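Local coordinates for protein geranylgeranyl pyrophosphate synthase (Corynebacterium glutamicum, PDB 3QQV) that probably condenses allylic and isopentenyl diphosphates into longer prenyl chains, as a magnesium-dependent member of the FPP/GGPP synthase family, at residues 184-189 with 212-217. Numbering follows the deposited sequence.
Sequences RTEVIG and NRFKTA. With DMA (dimethylallyl diphosphate), chain E.
Helix segments 184-189 and 212-217 cross at -113°, their axes only 7.0 Å apart, and the nearest CA atoms, those of Val187 and Lys215, are 4.4 Å apart. No hydrogen bond links the two segments; Glu186 O and Phe214 O, both acceptors, lie 3.3 Å apart without bonding. On one flank the aliphatic part of Glu186 meets the edge of the Phe214 ring: Glu186 CG lies 3.6 Å from Phe214 CD1, near the ring plane. The Glu186 chain runs on extended past this edge, and its carboxylate forms a salt bridge with Arg223, about two and a half turns beyond Phe214 on helix 205-231. On the other flank both helices face dimethylallyl diphosphate. Val187 CG2 is 3.9 Å from Lys215 O and 3.6 Å from ligand C5. With CG turned anti to the backbone N (chi1 -176°), Lys215 passes CG beside the prenyl tail, 3.7 Å from ligand C4; a bend at chi3 (66°) then brings NZ to the phosphate next to the prenyl group, where it donates a 3.1 Å hydrogen bond to ligand O2A. Lys281 and Arg117 also bind this diphosphate, and magnesium-binding Asp194 lies close to Lys215. The contact, between helices 170-199 and 205-231 of the all-helical prenyl synthase fold, is consistent with a wall of the allylic substrate pocket; helix 236-263 packs against Thr216 and Ala217, and the second subunit against Thr185 and Ile188.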
ATOM      1  N   ARG A 184      -4.358   8.934  -6.925  1.00 35.44           N
ATOM      2  CA  ARG A 184      -3.598   8.060  -6.042  1.00 36.85           C
ATOM      3  C   ARG A 184      -2.158   8.558  -5.776  1.00 34.64           C
ATOM      4  O   ARG A 184      -1.641   8.394  -4.672  1.00 37.57           O
ATOM      5  CB  ARG A 184      -3.631   6.629  -6.583  1.00 37.26           C
ATOM      6  CG  ARG A 184      -4.951   5.912  -6.298  1.00 39.53           C
ATOM      7  CD  ARG A 184      -5.387   5.047  -7.481  1.00 35.72           C
ATOM      8  NE  ARG A 184      -4.415   4.007  -7.825  1.00 35.29           N
ATOM      9  CZ  ARG A 184      -3.610   4.022  -8.884  1.00 35.66           C
ATOM     10  NH1 ARG A 184      -3.631   5.035  -9.751  1.00 36.78           N
ATOM     11  NH2 ARG A 184      -2.768   3.011  -9.075  1.00 33.38           N
ATOM     12  N   THR A 185      -1.533   9.176  -6.778  1.00 40.59           N
ATOM     13  CA  THR A 185      -0.224   9.818  -6.602  1.00 41.74           C
ATOM     14  C   THR A 185      -0.371  11.066  -5.706  1.00 44.75           C
ATOM     15  O   THR A 185       0.413  11.260  -4.760  1.00 40.31           O
ATOM     16  CB  THR A 185       0.412  10.194  -7.964  1.00 39.99           C
ATOM     17  OG1 THR A 185       0.897   9.009  -8.610  1.00 39.25           O
ATOM     18  CG2 THR A 185       1.589  11.174  -7.790  1.00 36.49           C
ATOM     19  N   GLU A 186      -1.392  11.872  -6.011  1.00 41.13           N
ATOM     20  CA  GLU A 186      -1.710  13.105  -5.289  1.00 40.21           C
ATOM     21  C   GLU A 186      -1.990  12.891  -3.796  1.00 44.90           C
ATOM     22  O   GLU A 186      -1.470  13.630  -2.962  1.00 45.85           O
ATOM     23  CB  GLU A 186      -2.865  13.846  -5.972  1.00 43.12           C
ATOM     24  CG  GLU A 186      -2.457  14.537  -7.274  1.00 43.27           C
ATOM     25  CD  GLU A 186      -3.599  14.754  -8.262  1.00 50.26           C
ATOM     26  OE1 GLU A 186      -4.756  14.367  -7.988  1.00 45.43           O
ATOM     27  OE2 GLU A 186      -3.329  15.306  -9.347  1.00 53.43           O
ATOM     28  N   VAL A 187      -2.768  11.865  -3.455  1.00 42.38           N
ATOM     29  CA  VAL A 187      -3.045  11.571  -2.046  1.00 45.57           C
ATOM     30  C   VAL A 187      -1.811  11.107  -1.242  1.00 47.46           C
ATOM     31  O   VAL A 187      -1.568  11.606  -0.136  1.00 47.80           O
ATOM     32  CB  VAL A 187      -4.261  10.615  -1.840  1.00 43.86           C
ATOM     33  CG1 VAL A 187      -3.959   9.176  -2.261  1.00 41.23           C
ATOM     34  CG2 VAL A 187      -4.683  10.639  -0.399  1.00 43.08           C
ATOM     35  N   ILE A 188      -1.035  10.184  -1.807  1.00 44.70           N
ATOM     36  CA  ILE A 188       0.164   9.678  -1.142  1.00 44.00           C
ATOM     37  C   ILE A 188       1.242  10.764  -1.110  1.00 41.50           C
ATOM     38  O   ILE A 188       1.922  10.931  -0.098  1.00 42.09           O
ATOM     39  CB  ILE A 188       0.667   8.356  -1.795  1.00 41.50           C
ATOM     40  CG1 ILE A 188      -0.398   7.259  -1.629  1.00 40.96           C
ATOM     41  CG2 ILE A 188       1.985   7.898  -1.168  1.00 45.86           C
ATOM     42  CD1 ILE A 188      -0.204   6.078  -2.545  1.00 50.41           C
ATOM     43  N   GLY A 189       1.368  11.507  -2.209  1.00 37.19           N
ATOM     44  CA  GLY A 189       2.265  12.656  -2.291  1.00 48.38           C
ATOM     45  C   GLY A 189       1.942  13.706  -1.234  1.00 56.22           C
ATOM     46  O   GLY A 189       2.840  14.182  -0.530  1.00 53.68           O
ATOM     47  N   ASN A 212      -3.251  20.615   1.568  1.00 53.88           N
ATOM     48  CA  ASN A 212      -4.707  20.645   1.462  1.00 51.93           C
ATOM     49  C   ASN A 212      -5.180  20.351   0.038  1.00 48.93           C
ATOM     50  O   ASN A 212      -6.134  19.598  -0.164  1.00 48.64           O
ATOM     51  CB  ASN A 212      -5.268  21.990   1.942  1.00 50.08           C
ATOM     52  CG  ASN A 212      -5.021  22.238   3.416  1.00 56.47           C
ATOM     53  OD1 ASN A 212      -4.523  21.365   4.132  1.00 65.00           O
ATOM     54  ND2 ASN A 212      -5.372  23.433   3.882  1.00 56.40           N
ATOM     55  N   ARG A 213      -4.488  20.953  -0.926  1.00 45.46           N
ATOM     56  CA  ARG A 213      -4.740  20.778  -2.352  1.00 50.14           C
ATOM     57  C   ARG A 213      -4.603  19.309  -2.819  1.00 47.51           C
ATOM     58  O   ARG A 213      -5.469  18.800  -3.528  1.00 46.14           O
ATOM     59  CB  ARG A 213      -3.792  21.688  -3.133  1.00 47.79           C
ATOM     60  CG  ARG A 213      -3.992  21.693  -4.635  1.00 54.06           C
ATOM     61  CD  ARG A 213      -2.884  22.486  -5.301  1.00 70.47           C
ATOM     62  NE  ARG A 213      -2.814  22.221  -6.737  1.00 83.25           N
ATOM     63  CZ  ARG A 213      -1.779  22.530  -7.515  1.00 90.58           C
ATOM     64  NH1 ARG A 213      -0.697  23.109  -7.002  1.00 98.33           N
ATOM     65  NH2 ARG A 213      -1.817  22.243  -8.809  1.00 93.30           N
ATOM     66  N   PHE A 214      -3.544  18.632  -2.382  1.00 46.80           N
ATOM     67  CA  PHE A 214      -3.221  17.295  -2.873  1.00 50.32           C
ATOM     68  C   PHE A 214      -3.718  16.143  -1.988  1.00 54.04           C
ATOM     69  O   PHE A 214      -4.322  15.183  -2.496  1.00 54.62           O
ATOM     70  CB  PHE A 214      -1.716  17.186  -3.146  1.00 47.95           C
ATOM     71  CG  PHE A 214      -1.259  18.008  -4.322  1.00 53.72           C
ATOM     72  CD1 PHE A 214      -1.646  17.666  -5.619  1.00 54.79           C
ATOM     73  CD2 PHE A 214      -0.449  19.122  -4.139  1.00 50.91           C
ATOM     74  CE1 PHE A 214      -1.227  18.420  -6.715  1.00 49.36           C
ATOM     75  CE2 PHE A 214      -0.028  19.889  -5.229  1.00 52.03           C
ATOM     76  CZ  PHE A 214      -0.413  19.531  -6.518  1.00 56.92           C
ATOM     77  N   LYS A 215      -3.469  16.242  -0.680  1.00 51.22           N
ATOM     78  CA  LYS A 215      -3.886  15.221   0.292  1.00 53.24           C
ATOM     79  C   LYS A 215      -5.409  15.200   0.492  1.00 50.69           C
ATOM     80  O   LYS A 215      -5.984  14.151   0.784  1.00 47.58           O
ATOM     81  CB  LYS A 215      -3.164  15.435   1.633  1.00 51.50           C
ATOM     82  CG  LYS A 215      -3.424  14.386   2.725  1.00 62.30           C
ATOM     83  CD  LYS A 215      -3.117  14.944   4.113  1.00 74.32           C
ATOM     84  CE  LYS A 215      -4.073  16.078   4.495  1.00 83.31           C
ATOM     85  NZ  LYS A 215      -3.675  16.752   5.767  1.00 82.52           N
ATOM     86  N   THR A 216      -6.061  16.349   0.318  1.00 45.18           N
ATOM     87  CA  THR A 216      -7.505  16.416   0.540  1.00 49.26           C
ATOM     88  C   THR A 216      -8.329  16.782  -0.695  1.00 48.68           C
ATOM     89  O   THR A 216      -9.121  15.968  -1.138  1.00 53.10           O
ATOM     90  CB  THR A 216      -7.873  17.313   1.751  1.00 51.80           C
ATOM     91  OG1 THR A 216      -7.252  16.782   2.925  1.00 51.08           O
ATOM     92  CG2 THR A 216      -9.388  17.333   1.970  1.00 49.70           C
ATOM     93  N   ALA A 217      -8.148  17.986  -1.239  1.00 44.82           N
ATOM     94  CA  ALA A 217      -9.001  18.485  -2.334  1.00 45.34           C
ATOM     95  C   ALA A 217      -9.075  17.543  -3.548  1.00 47.47           C
ATOM     96  O   ALA A 217     -10.163  17.122  -3.955  1.00 42.15           O
ATOM     97  CB  ALA A 217      -8.564  19.876  -2.762  1.00 44.98           C
TER
HETATM   98  C1  DMA E 384      -5.986  11.781   6.791  1.00104.82           C
HETATM   99  O1  DMA E 384      -4.976  12.694   7.180  1.00111.69           O
HETATM  100  C2  DMA E 384      -5.485  11.008   5.595  1.00 96.59           C
HETATM  101  C3  DMA E 384      -5.700  11.490   4.376  1.00 89.29           C
HETATM  102  C4  DMA E 384      -6.403  12.783   4.223  1.00 92.74           C
HETATM  103  C5  DMA E 384      -5.236  10.790   3.156  1.00 87.88           C
HETATM  104  PA  DMA E 384      -5.180  13.636   8.428  1.00113.08           P
HETATM  105  O1A DMA E 384      -4.396  13.074   9.563  1.00108.66           O
HETATM  106  O2A DMA E 384      -5.015  14.987   7.871  1.00112.13           O
HETATM  107  O3A DMA E 384      -6.730  13.384   8.599  1.00110.44           O
HETATM  108  PB  DMA E 384      -7.307  12.898   9.959  1.00108.61           P
HETATM  109  O1B DMA E 384      -8.687  12.541   9.579  1.00105.85           O
HETATM  110  O2B DMA E 384      -7.199  14.104  10.789  1.00114.80           O
HETATM  111  O3B DMA E 384      -6.439  11.853  10.477  1.00100.22           O